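Local atomic coordinates of nitrilotriacetate monooxygenase component B (PDB entry 3BPK), a protein that probably binds FMN and acts as the flavin reductase-like component of a monooxygenase system, with NADH or NADPH as the likely electron source. Residues Thr34-Glu39 with Ile124-Val129; Phe84-Ser89 with Met136-Glu141; Tyr47-Ile52 with Ser63-Ala68. All blocks are in the same frame, centred on the assembly; numbering follows the deposited sequence. Where two conformers were deposited one is given.

Contact 1 (Thr34-Glu39 with Ile124-Val129)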
ATOM      1  N   THR B  34       4.005   2.866  16.153  1.00 14.05           N
ATOM      2  CA  THR B  34       4.766   2.938  17.416  1.00 13.42           C
ATOM      3  C   THR B  34       5.378   1.576  17.713  1.00 13.52           C
ATOM      4  O   THR B  34       4.830   0.511  17.361  1.00 15.20           O
ATOM      5  CB  THR B  34       3.929   3.405  18.635  1.00 13.56           C
ATOM      6  OG1 THR B  34       2.767   2.577  18.785  1.00 14.60           O
ATOM      7  CG2 THR B  34       3.520   4.848  18.445  1.00 14.71           C
ATOM      8  N   SER B  35       6.531   1.624  18.374  1.00 14.79           N
ATOM      9  CA  SER B  35       7.312   0.434  18.660  1.00 13.76           C
ATOM     10  C   SER B  35       8.191   0.804  19.856  1.00 14.90           C
ATOM     11  O   SER B  35       8.356   1.998  20.172  1.00 15.81           O
ATOM     12  CB  SER B  35       8.174   0.046  17.426  1.00 15.30           C
ATOM     13  OG  SER B  35       9.134   1.058  17.109  1.00 14.88           O
ATOM     14  N   VAL B  36       8.746  -0.207  20.524  1.00 14.87           N
ATOM     15  CA  VAL B  36       9.499   0.050  21.775  1.00 15.10           C
ATOM     16  C   VAL B  36      10.901  -0.537  21.667  1.00 16.84           C
ATOM     17  O   VAL B  36      11.059  -1.659  21.161  1.00 17.64           O
ATOM     18  CB  VAL B  36       8.738  -0.537  23.004  1.00 15.42           C
ATOM     19  CG1 VAL B  36       9.569  -0.347  24.286  1.00 16.00           C
ATOM     20  CG2 VAL B  36       7.379   0.190  23.172  1.00 17.82           C
ATOM     21  N   THR B  37      11.906   0.231  22.133  1.00 16.76           N
ATOM     22  CA  THR B  37      13.305  -0.242  22.099  1.00 18.66           C
ATOM     23  C   THR B  37      13.587  -1.227  23.238  1.00 20.11           C
ATOM     24  O   THR B  37      12.782  -1.345  24.175  1.00 19.16           O
ATOM     25  CB  THR B  37      14.312   0.923  22.226  1.00 18.62           C
ATOM     26  OG1 THR B  37      14.284   1.443  23.577  1.00 20.20           O
ATOM     27  CG2 THR B  37      14.035   2.059  21.229  1.00 21.11           C
ATOM     28  N   LYS B  38      14.747  -1.914  23.179  1.00 20.87           N
ATOM     29  CA  LYS B  38      15.136  -2.801  24.275  0.70 22.09           C
ATOM     30  C   LYS B  38      15.317  -2.012  25.582  1.00 22.03           C
ATOM     31  O   LYS B  38      15.220  -2.588  26.683  1.00 24.26           O
ATOM     32  CB  LYS B  38      16.421  -3.569  23.957  0.70 22.82           C
ATOM     33  CG  LYS B  38      16.257  -4.715  22.968  0.70 25.75           C
ATOM     34  CD  LYS B  38      17.447  -5.681  23.026  0.70 26.88           C
ATOM     35  CE  LYS B  38      18.802  -4.981  22.832  0.70 31.36           C
ATOM     36  NZ  LYS B  38      18.780  -3.779  21.916  0.70 31.36           N
ATOM     37  N   GLU B  39      15.558  -0.706  25.468  1.00 20.48           N
ATOM     38  CA  GLU B  39      15.780   0.150  26.659  1.00 20.87           C
ATOM     39  C   GLU B  39      14.474   0.723  27.216  1.00 20.65           C
ATOM     40  O   GLU B  39      14.475   1.379  28.266  1.00 20.21           O
ATOM     41  CB  GLU B  39      16.725   1.298  26.314  1.00 21.68           C
ATOM     42  CG  GLU B  39      18.147   0.841  26.002  1.00 24.75           C
ATOM     43  CD  GLU B  39      18.279   0.080  24.686  1.00 29.38           C
ATOM     44  OE1 GLU B  39      17.598   0.412  23.688  1.00 29.99           O
ATOM     45  OE2 GLU B  39      19.080  -0.874  24.664  1.00 33.87           O
ATOM     46  N   ILE B 124      -0.953  -6.668  23.292  1.00 19.01           N
ATOM     47  CA  ILE B 124       0.502  -6.552  23.177  1.00 18.36           C
ATOM     48  C   ILE B 124       1.023  -5.585  24.226  1.00 19.29           C
ATOM     49  O   ILE B 124       0.226  -4.921  24.903  1.00 20.10           O
ATOM     50  CB  ILE B 124       0.912  -6.090  21.737  1.00 17.04           C
ATOM     51  CG1 ILE B 124       0.339  -4.701  21.393  1.00 17.76           C
ATOM     52  CG2 ILE B 124       0.463  -7.128  20.699  1.00 17.41           C
ATOM     53  CD1 ILE B 124       0.858  -4.180  20.040  1.00 16.93           C
ATOM     54  N   SER B 125       2.357  -5.525  24.321  0.60 18.92           N
ATOM     55  CA  SER B 125       3.115  -4.751  25.322  0.60 20.22           C
ATOM     56  C   SER B 125       3.705  -3.439  24.778  0.60 19.43           C
ATOM     57  O   SER B 125       4.547  -2.790  25.428  0.60 19.90           O
ATOM     58  CB  SER B 125       4.269  -5.603  25.879  0.60 20.61           C
ATOM     59  OG  SER B 125       5.389  -5.546  25.017  0.60 23.02           O
ATOM     60  N   VAL B 126       3.310  -3.066  23.566  1.00 18.23           N
ATOM     61  CA  VAL B 126       3.717  -1.800  22.974  1.00 16.94           C
ATOM     62  C   VAL B 126       2.534  -0.828  23.015  1.00 17.46           C
ATOM     63  O   VAL B 126       1.456  -1.141  22.491  1.00 17.47           O
ATOM     64  CB  VAL B 126       4.104  -2.021  21.499  1.00 16.50           C
ATOM     65  CG1 VAL B 126       4.311  -0.686  20.794  1.00 16.63           C
ATOM     66  CG2 VAL B 126       5.330  -2.914  21.394  1.00 17.80           C
ATOM     67  N   PRO B 127       2.718   0.335  23.657  1.00 16.74           N
ATOM     68  CA  PRO B 127       1.640   1.331  23.678  1.00 17.06           C
ATOM     69  C   PRO B 127       1.400   1.958  22.303  1.00 16.67           C
ATOM     70  O   PRO B 127       2.316   1.977  21.456  1.00 17.57           O
ATOM     71  CB  PRO B 127       2.187   2.437  24.574  1.00 17.60           C
ATOM     72  CG  PRO B 127       3.319   1.854  25.309  1.00 19.45           C
ATOM     73  CD  PRO B 127       3.892   0.763  24.453  1.00 18.16           C
ATOM     74  N   GLY B 128       0.196   2.483  22.112  1.00 16.77           N
ATOM     75  CA  GLY B 128      -0.097   3.373  20.993  1.00 15.63           C
ATOM     76  C   GLY B 128      -0.204   4.801  21.488  1.00 16.61           C
ATOM     77  O   GLY B 128       0.291   5.145  22.588  1.00 16.77           O
ATOM     78  N   VAL B 129      -0.842   5.637  20.673  1.00 15.71           N
ATOM     79  CA  VAL B 129      -1.141   7.010  21.064  1.00 16.38           C
ATOM     80  C   VAL B 129      -2.651   7.250  21.117  1.00 16.50           C
ATOM     81  O   VAL B 129      -3.400   6.785  20.257  1.00 16.47           O
ATOM     82  CB  VAL B 129      -0.433   8.056  20.173  1.00 17.10           C
ATOM     83  CG1 VAL B 129       1.097   7.886  20.263  1.00 17.34           C
ATOM     84  CG2 VAL B 129      -0.908   8.020  18.699  1.00 16.83           C
TER
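Thr-34 and Val-36, two residues apart at the C-terminal end of strand 28-36, both direct their CB toward the segment 124-129, while Ser-35 between them faces the other way and its OG hydrogen-bonds to Asn-77 ND2. Thr-34 supplies the polar half of the contact. Its OG1 sits between the backbone N and the carbonyl carbon (chi1 55°), and this rotation brings the hydroxyl to the carbonyl of Pro-127, with 2.8 Å from Thr-34 OG1 to Pro-127 O. The hydroxyl is the donor and lies in the carbonyl plane, on a lone pair, at a C=O...donor angle of 141°. The methyl CG2 is turned anti to the carbonyl carbon and comes within 4.3 Å of Val-129 CG1.

Val-36 supplies the apolar half through a single methyl. Its CG2 meets Pro-127 CD at 3.8 Å, the two side chains set roughly perpendicular, and the same methyl lies 4.0 Å from Val-126 CG1. The two valine side chains lie alongside each other, pointing opposite ways. Val-126 CG1, anti to its backbone N (chi1 171°), thereby reaches over the strand backbone, 3.8 Å from Ser-35 CA. The segment 124-129 is itself held by Ser-121, whose OG bonds Val-126 O, and by backbone pairing of Gly-128 with Ile-119. The contact thus combines one side-chain hydrogen bond with apolar packing to lay a loop, leading into the two-stranded ribbon of 118-119 and 128-129, across the end of a strand of the main antiparallel sheet in a flavin reductase-like domain.

Contact 2 (Phe84-Ser89 with Met136-Glu141)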
ATOM      1  N   PHE B  84       3.904  -4.257  17.504  1.00 15.58           N
ATOM      2  CA  PHE B  84       3.931  -2.829  17.168  1.00 14.87           C
ATOM      3  C   PHE B  84       2.503  -2.364  17.005  1.00 13.99           C
ATOM      4  O   PHE B  84       1.594  -3.196  16.856  1.00 14.71           O
ATOM      5  CB  PHE B  84       4.782  -2.544  15.894  1.00 14.69           C
ATOM      6  CG  PHE B  84       4.369  -3.337  14.658  1.00 15.80           C
ATOM      7  CD1 PHE B  84       3.557  -2.742  13.666  1.00 15.90           C
ATOM      8  CD2 PHE B  84       4.808  -4.664  14.462  1.00 14.90           C
ATOM      9  CE1 PHE B  84       3.198  -3.463  12.507  1.00 16.96           C
ATOM     10  CE2 PHE B  84       4.457  -5.366  13.296  1.00 15.48           C
ATOM     11  CZ  PHE B  84       3.661  -4.775  12.336  1.00 16.14           C
ATOM     12  N   VAL B  85       2.279  -1.049  17.073  1.00 13.93           N
ATOM     13  CA  VAL B  85       0.906  -0.554  16.861  1.00 13.61           C
ATOM     14  C   VAL B  85       0.862   0.276  15.577  1.00 13.75           C
ATOM     15  O   VAL B  85       1.722   1.161  15.372  1.00 13.28           O
ATOM     16  CB  VAL B  85       0.426   0.318  18.064  1.00 14.10           C
ATOM     17  CG1 VAL B  85      -1.037   0.817  17.865  1.00 14.26           C
ATOM     18  CG2 VAL B  85       0.485  -0.480  19.399  1.00 14.19           C
ATOM     19  N   VAL B  86      -0.171   0.042  14.762  1.00 12.80           N
ATOM     20  CA  VAL B  86      -0.359   0.803  13.527  1.00 13.16           C
ATOM     21  C   VAL B  86      -1.566   1.714  13.715  1.00 13.02           C
ATOM     22  O   VAL B  86      -2.674   1.218  13.998  1.00 13.85           O
ATOM     23  CB  VAL B  86      -0.586  -0.126  12.319  1.00 14.23           C
ATOM     24  CG1 VAL B  86      -0.897   0.741  11.070  1.00 16.08           C
ATOM     25  CG2 VAL B  86       0.653  -0.994  12.095  1.00 15.83           C
ATOM     26  N   HIS B  87      -1.360   3.020  13.556  1.00 12.10           N
ATOM     27  CA  HIS B  87      -2.439   3.981  13.705  1.00 12.61           C
ATOM     28  C   HIS B  87      -2.791   4.537  12.336  1.00 13.18           C
ATOM     29  O   HIS B  87      -1.899   4.792  11.501  1.00 14.19           O
ATOM     30  CB  HIS B  87      -2.006   5.173  14.580  1.00 14.22           C
ATOM     31  CG  HIS B  87      -1.482   4.774  15.924  1.00 13.08           C
ATOM     32  ND1 HIS B  87      -0.204   4.279  16.096  1.00 12.69           N
ATOM     33  CD2 HIS B  87      -2.038   4.840  17.170  1.00 14.93           C
ATOM     34  CE1 HIS B  87      -0.000   4.037  17.392  1.00 14.53           C
ATOM     35  NE2 HIS B  87      -1.105   4.347  18.059  1.00 15.13           N
ATOM     36  N   ILE B  88      -4.080   4.754  12.116  1.00 13.15           N
ATOM     37  CA  ILE B  88      -4.517   5.490  10.918  1.00 13.51           C
ATOM     38  C   ILE B  88      -4.212   6.981  11.136  1.00 13.72           C
ATOM     39  O   ILE B  88      -4.484   7.555  12.208  1.00 14.98           O
ATOM     40  CB  ILE B  88      -6.034   5.314  10.692  1.00 13.95           C
ATOM     41  CG1 ILE B  88      -6.359   3.824  10.479  1.00 14.11           C
ATOM     42  CG2 ILE B  88      -6.531   6.172   9.519  1.00 15.32           C
ATOM     43  CD1 ILE B  88      -5.544   3.153   9.377  1.00 16.44           C
ATOM     44  N   SER B  89      -3.605   7.593  10.128  1.00 14.34           N
ATOM     45  CA  SER B  89      -3.271   9.028  10.161  1.00 14.78           C
ATOM     46  C   SER B  89      -4.429   9.844   9.644  1.00 15.79           C
ATOM     47  O   SER B  89      -5.001   9.556   8.588  1.00 16.40           O
ATOM     48  CB  SER B  89      -2.017   9.316   9.301  1.00 16.61           C
ATOM     49  OG  SER B  89      -0.912   8.566   9.748  1.00 16.71           O
HETATM   50  N   MSE B 136      -4.491  -0.172  15.570  1.00 14.62           N
HETATM   51  CA  MSE B 136      -4.490  -1.624  15.482  1.00 15.15           C
HETATM   52  C   MSE B 136      -3.272  -2.167  16.181  1.00 14.94           C
HETATM   53  O   MSE B 136      -2.143  -1.835  15.815  1.00 14.66           O
HETATM   54  CB  MSE B 136      -4.410  -2.024  14.000  1.00 15.90           C
HETATM   55  CG  MSE B 136      -5.726  -1.679  13.237  1.00 17.83           C
HETATM   56 SE   MSE B 136      -5.502  -1.779  11.308  0.70 18.70          SE
HETATM   57  CE  MSE B 136      -4.645  -0.048  11.136  1.00 21.98           C
ATOM     58  N   GLU B 137      -3.504  -3.006  17.185  1.00 14.90           N
ATOM     59  CA  GLU B 137      -2.390  -3.684  17.852  1.00 14.48           C
ATOM     60  C   GLU B 137      -1.988  -4.802  16.930  1.00 15.11           C
ATOM     61  O   GLU B 137      -2.855  -5.598  16.487  1.00 14.52           O
ATOM     62  CB  GLU B 137      -2.824  -4.281  19.189  1.00 16.24           C
ATOM     63  CG  GLU B 137      -3.313  -3.241  20.188  1.00 15.31           C
ATOM     64  CD  GLU B 137      -3.765  -3.853  21.514  1.00 17.36           C
ATOM     65  OE1 GLU B 137      -3.259  -4.939  21.880  1.00 18.48           O
ATOM     66  OE2 GLU B 137      -4.591  -3.196  22.187  1.00 18.15           O
ATOM     67  N   CYS B 138      -0.682  -4.844  16.623  1.00 13.76           N
ATOM     68  CA  CYS B 138      -0.180  -5.899  15.730  1.00 14.15           C
ATOM     69  C   CYS B 138       0.887  -6.785  16.353  1.00 14.84           C
ATOM     70  O   CYS B 138       1.726  -6.316  17.157  1.00 15.27           O
ATOM     71  CB  CYS B 138       0.423  -5.285  14.482  1.00 15.01           C
ATOM     72  SG  CYS B 138      -0.805  -4.420  13.457  1.00 16.96           S
ATOM     73  N   VAL B 139       0.861  -8.055  15.944  1.00 14.45           N
ATOM     74  CA  VAL B 139       2.033  -8.911  16.164  1.00 15.10           C
ATOM     75  C   VAL B 139       2.745  -9.086  14.814  1.00 15.74           C
ATOM     76  O   VAL B 139       2.129  -9.032  13.725  1.00 15.76           O
ATOM     77  CB  VAL B 139       1.687 -10.287  16.795  1.00 16.00           C
ATOM     78  CG1 VAL B 139       1.046 -10.102  18.179  1.00 15.81           C
ATOM     79  CG2 VAL B 139       0.758 -11.082  15.863  1.00 17.32           C
ATOM     80  N   LEU B 140       4.050  -9.287  14.886  1.00 15.76           N
ATOM     81  CA  LEU B 140       4.821  -9.387  13.665  1.00 16.09           C
ATOM     82  C   LEU B 140       4.709 -10.812  13.135  1.00 17.39           C
ATOM     83  O   LEU B 140       5.164 -11.777  13.807  1.00 18.43           O
ATOM     84  CB  LEU B 140       6.279  -9.051  13.963  1.00 16.49           C
ATOM     85  CG  LEU B 140       7.173  -9.095  12.713  1.00 17.23           C
ATOM     86  CD1 LEU B 140       6.796  -7.984  11.735  1.00 16.15           C
ATOM     87  CD2 LEU B 140       8.676  -9.041  13.075  1.00 18.68           C
ATOM     88  N   GLU B 141       4.101 -10.954  11.962  1.00 17.77           N
ATOM     89  CA  GLU B 141       3.991 -12.265  11.330  0.60 19.14           C
ATOM     90  C   GLU B 141       5.285 -12.634  10.643  1.00 19.62           C
ATOM     91  O   GLU B 141       5.775 -13.757  10.771  1.00 20.49           O
ATOM     92  CB  GLU B 141       2.841 -12.271  10.341  0.60 20.03           C
ATOM     93  CG  GLU B 141       1.526 -12.400  11.018  0.60 22.73           C
ATOM     94  CD  GLU B 141       1.369 -13.747  11.719  0.60 26.54           C
ATOM     95  OE1 GLU B 141       1.924 -14.763  11.223  0.60 29.97           O
ATOM     96  OE2 GLU B 141       0.718 -13.791  12.784  0.60 30.25           O
TER
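Neighbouring antiparallel strands of the main sheet, 83-88 and 134-146, meet here in a regular ladder. Phe-84 with Cys-138 and Val-86 with Met-136 (a selenomethionine) are hydrogen-bonded pairs, and Val-85 with Glu-137 is the non-hydrogen-bonded pair between them. The straightest of the four bonds runs from Val-86 N to Met-136 O, 2.9 Å long with 168° at the hydrogen. Cys-138 N approaches Phe-84 O nearly along the C=O axis, at 2.8 Å.

Phe-84 has CG in the crowded position between N and the carbonyl carbon (chi1 55°), which lays its ring over Cys-138. Cys-138 CB makes a CH-pi contact 3.9 Å from the Phe-84 ring centroid, and SG adds an oblique sulfur-aromatic contact, 4.8 Å from that centroid. Consistent with the split-barrel fold of FMN-binding flavin reductase-like proteins, strand 134-146 pairs on with 155-168. Leu-140 CD1 reaches Phe-84 CE2 at 3.8 Å, the leucine coming in roughly perpendicular. Farther along the same face, the bend at chi3 of Met-136 (-80°) brings CE 3.8 Å from both Val-86 CG1 and Ile-88 CD1. On the face of Val-85, the buried Glu-137 carboxylate is held by His-166 and the backbone N atoms of Glu-122, Val-123 and Ile-124.

Contact 3 (Tyr47-Ile52 with Ser63-Ala68)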
ATOM      1  N   TYR B  47       4.860   6.046   7.919  1.00 12.88           N
ATOM      2  CA  TYR B  47       5.291   5.242   6.761  1.00 13.62           C
ATOM      3  C   TYR B  47       4.171   5.206   5.736  1.00 14.12           C
ATOM      4  O   TYR B  47       3.088   4.684   6.051  1.00 15.19           O
ATOM      5  CB  TYR B  47       5.603   3.790   7.195  1.00 15.14           C
ATOM      6  CG  TYR B  47       6.745   3.762   8.179  1.00 15.63           C
ATOM      7  CD1 TYR B  47       8.072   3.852   7.725  1.00 16.22           C
ATOM      8  CD2 TYR B  47       6.525   3.767   9.568  1.00 18.14           C
ATOM      9  CE1 TYR B  47       9.147   3.878   8.609  1.00 16.33           C
ATOM     10  CE2 TYR B  47       7.604   3.801  10.463  1.00 18.81           C
ATOM     11  CZ  TYR B  47       8.903   3.856   9.986  1.00 16.75           C
ATOM     12  OH  TYR B  47       9.960   3.930  10.875  1.00 18.87           O
ATOM     13  N   SER B  48       4.404   5.731   4.519  1.00 13.66           N
ATOM     14  CA  SER B  48       3.359   5.696   3.518  1.00 14.01           C
ATOM     15  C   SER B  48       3.378   4.436   2.642  1.00 13.42           C
ATOM     16  O   SER B  48       2.485   4.269   1.796  1.00 14.37           O
ATOM     17  CB  SER B  48       3.392   6.952   2.640  1.00 15.21           C
ATOM     18  OG  SER B  48       4.471   6.866   1.694  1.00 14.92           O
ATOM     19  N   TYR B  49       4.383   3.558   2.840  1.00 12.59           N
ATOM     20  CA  TYR B  49       4.417   2.309   2.052  1.00 12.77           C
ATOM     21  C   TYR B  49       3.642   1.269   2.852  1.00 12.25           C
ATOM     22  O   TYR B  49       4.193   0.327   3.419  1.00 13.18           O
ATOM     23  CB  TYR B  49       5.834   1.823   1.730  1.00 12.42           C
ATOM     24  CG  TYR B  49       6.696   2.750   0.921  1.00 13.92           C
ATOM     25  CD1 TYR B  49       6.263   4.013   0.474  1.00 13.15           C
ATOM     26  CD2 TYR B  49       8.006   2.372   0.650  1.00 16.24           C
ATOM     27  CE1 TYR B  49       7.132   4.855  -0.223  1.00 13.59           C
ATOM     28  CE2 TYR B  49       8.860   3.196  -0.066  1.00 17.65           C
ATOM     29  CZ  TYR B  49       8.420   4.413  -0.504  1.00 14.99           C
ATOM     30  OH  TYR B  49       9.266   5.256  -1.227  1.00 18.06           O
ATOM     31  N   PHE B  50       2.325   1.480   2.885  1.00 12.88           N
ATOM     32  CA  PHE B  50       1.412   0.828   3.832  1.00 13.05           C
ATOM     33  C   PHE B  50       0.178   0.323   3.068  1.00 12.74           C
ATOM     34  O   PHE B  50      -0.413   1.038   2.246  1.00 13.12           O
ATOM     35  CB  PHE B  50       0.940   1.944   4.780  1.00 13.57           C
ATOM     36  CG  PHE B  50      -0.181   1.582   5.736  1.00 12.41           C
ATOM     37  CD1 PHE B  50      -0.209   0.364   6.428  1.00 13.03           C
ATOM     38  CD2 PHE B  50      -1.150   2.551   6.012  1.00 13.02           C
ATOM     39  CE1 PHE B  50      -1.234   0.117   7.374  1.00 12.30           C
ATOM     40  CE2 PHE B  50      -2.148   2.315   6.949  1.00 12.78           C
ATOM     41  CZ  PHE B  50      -2.183   1.115   7.628  1.00 14.21           C
ATOM     42  N   ASN B  51      -0.237  -0.907   3.360  1.00 12.29           N
ATOM     43  CA  ASN B  51      -1.535  -1.332   2.824  1.00 11.59           C
ATOM     44  C   ASN B  51      -2.041  -2.568   3.540  1.00 11.85           C
ATOM     45  O   ASN B  51      -1.384  -3.114   4.452  1.00 12.69           O
ATOM     46  CB  ASN B  51      -1.493  -1.556   1.293  1.00 10.92           C
ATOM     47  CG  ASN B  51      -2.773  -1.095   0.593  1.00 12.22           C
ATOM     48  OD1 ASN B  51      -3.866  -1.420   1.033  1.00 14.50           O
ATOM     49  ND2 ASN B  51      -2.645  -0.301  -0.485  1.00 12.04           N
ATOM     50  N   ILE B  52      -3.226  -3.014   3.120  1.00 12.33           N
ATOM     51  CA  ILE B  52      -3.791  -4.278   3.596  1.00 13.02           C
ATOM     52  C   ILE B  52      -3.101  -5.443   2.883  1.00 12.94           C
ATOM     53  O   ILE B  52      -2.724  -5.314   1.704  1.00 13.87           O
ATOM     54  CB  ILE B  52      -5.332  -4.303   3.286  1.00 12.26           C
ATOM     55  CG1 ILE B  52      -6.066  -3.088   3.895  1.00 12.71           C
ATOM     56  CG2 ILE B  52      -5.951  -5.589   3.777  1.00 15.13           C
ATOM     57  CD1 ILE B  52      -7.496  -2.917   3.352  1.00 14.95           C
ATOM     58  N   SER B  63       6.351  -1.153   4.617  1.00 12.57           N
ATOM     59  CA  SER B  63       7.740  -1.307   4.171  1.00 13.35           C
ATOM     60  C   SER B  63       8.603  -0.219   4.797  1.00 14.62           C
ATOM     61  O   SER B  63       8.349   0.977   4.579  1.00 17.22           O
ATOM     62  CB  SER B  63       7.823  -1.298   2.647  1.00 14.38           C
ATOM     63  OG  SER B  63       9.147  -1.569   2.251  1.00 17.16           O
ATOM     64  N   VAL B  64       9.571  -0.633   5.609  1.00 15.47           N
ATOM     65  CA  VAL B  64      10.414   0.309   6.364  1.00 14.67           C
ATOM     66  C   VAL B  64      11.821   0.289   5.736  1.00 16.05           C
ATOM     67  O   VAL B  64      12.456  -0.767   5.658  1.00 15.71           O
ATOM     68  CB  VAL B  64      10.499  -0.101   7.857  1.00 13.93           C
ATOM     69  CG1 VAL B  64      11.406   0.883   8.650  1.00 15.82           C
ATOM     70  CG2 VAL B  64       9.087  -0.109   8.458  1.00 15.17           C
ATOM     71  N   GLN B  65      12.282   1.440   5.270  1.00 17.93           N
ATOM     72  CA  GLN B  65      13.578   1.463   4.549  1.00 18.80           C
ATOM     73  C   GLN B  65      14.719   1.260   5.531  1.00 20.46           C
ATOM     74  O   GLN B  65      14.623   1.669   6.699  1.00 19.90           O
ATOM     75  CB  GLN B  65      13.753   2.787   3.789  1.00 18.95           C
ATOM     76  CG  GLN B  65      12.626   3.051   2.762  1.00 19.59           C
ATOM     77  CD  GLN B  65      12.371   1.842   1.819  1.00 21.81           C
ATOM     78  OE1 GLN B  65      13.285   1.384   1.085  1.00 24.25           O
ATOM     79  NE2 GLN B  65      11.134   1.331   1.826  1.00 19.47           N
ATOM     80  N   ARG B  66      15.821   0.676   5.049  1.00 21.87           N
ATOM     81  CA  ARG B  66      17.049   0.544   5.843  1.00 24.14           C
ATOM     82  C   ARG B  66      17.912   1.772   5.599  1.00 26.66           C
ATOM     83  O   ARG B  66      17.627   2.566   4.693  1.00 26.35           O
ATOM     84  CB  ARG B  66      17.796  -0.731   5.470  1.00 24.25           C
ATOM     85  CG  ARG B  66      17.070  -2.004   5.876  1.00 21.21           C
ATOM     86  CD  ARG B  66      18.051  -3.095   6.098  1.00 21.97           C
ATOM     87  NE  ARG B  66      17.410  -4.349   6.415  1.00 21.08           N
ATOM     88  CZ  ARG B  66      18.046  -5.492   6.677  1.00 23.18           C
ATOM     89  NH1 ARG B  66      19.389  -5.548   6.678  1.00 24.38           N
ATOM     90  NH2 ARG B  66      17.344  -6.583   6.934  1.00 23.85           N
ATOM     91  N   LYS B  67      18.918   1.951   6.453  1.00 29.42           N
ATOM     92  CA  LYS B  67      19.924   2.989   6.226  0.60 31.39           C
ATOM     93  C   LYS B  67      21.253   2.291   5.999  1.00 31.97           C
ATOM     94  O   LYS B  67      21.790   1.618   6.876  1.00 32.36           O
ATOM     95  CB  LYS B  67      19.985   4.002   7.369  0.60 31.84           C
ATOM     96  CG  LYS B  67      18.789   4.961   7.405  0.60 34.01           C
ATOM     97  CD  LYS B  67      19.174   6.328   7.963  0.60 36.68           C
ATOM     98  CE  LYS B  67      17.956   7.210   8.225  0.60 38.46           C
ATOM     99  NZ  LYS B  67      17.372   7.844   6.995  0.60 40.51           N
ATOM    100  N   ALA B  68      21.750   2.425   4.768  1.00 32.91           N
ATOM    101  CA  ALA B  68      22.979   1.747   4.357  1.00 33.07           C
ATOM    102  C   ALA B  68      23.000   0.274   4.822  1.00 32.38           C
ATOM    103  O   ALA B  68      23.975  -0.213   5.414  1.00 33.89           O
ATOM    104  CB  ALA B  68      24.220   2.530   4.862  1.00 33.41           C
TER
HETATM  105  O   HOH W   1       6.996   3.799   4.156  1.00 22.17           O
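An inverse gamma turn centred on Tyr-49 interrupts strand 42-54 just where it faces Ser-63. The two segments lie on the beta hairpin of strands 42-54 and 59-65 in the main antiparallel sheet, the second running on past the hairpin by Ala-68, and at the turn a water joins direct pairing in linking them. Ser-63 N donates to Tyr-49 O at 2.9 Å, in the carbonyl plane and nearly straight (165° at the hydrogen). Water 1 accepts from Tyr-49 N at 2.9 Å and donates to Ser-63 O at 3.2 Å, bridging the backbones beside that bond; it also lies in plane at the edge of the Tyr-47 ring.

Tyr-47 and Tyr-49 both direct CB toward the 63-68 segment, each with CG anti to its carbonyl carbon, yet their rings meet different residues. One face of the Tyr-47 ring receives Val-64 CG2 in a CH-pi contact, 4.2 Å from the centroid and displaced toward the rim. The other valine methyl, CG1, packs 3.8 Å from Tyr-47 CE1. Beyond the contact, Tyr-47 OH is hydrogen-bonded to Thr-74.

The Tyr-49 ring presents its edge to Ser-63 CB, and helix 14-24 also touches this tyrosine through Tyr-18 and Thr-22. Ser-63 OG and Gln-65 NE2 both hydrogen-bond to Val-53 O of the second subunit, so the hairpin takes part directly in the dimer interface. A bend at chi2 (-50°) folds Gln-65 back toward the tyrosine, its amide plane 63° from the ring plane and its NE2 3.5 Å from Tyr-49 CE2.

How the contacts relate
All three contacts reach the same antiparallel sheet, which carries strand 28-36 between strands 42-54 and 83-88. Contacts 1 and 2, with centres about 10 Å apart, touch directly: Thr-34 N lies 3.0 Å from Val-85 O, and His-87 NE2 is 2.9 Å from Val-129 N, both probable hydrogen bonds. Contact 3 meets contact 2 on the Val-86 face, where Phe-50 CZ packs 3.7 Å from Val-86 CG1; their centres are about 13 Å apart. Contacts 1 and 3 do not touch, their nearest atoms being about 7 Å apart. The second subunit reaches Ile-88 of contact 2 and much of contact 3, but neither segment of contact 1.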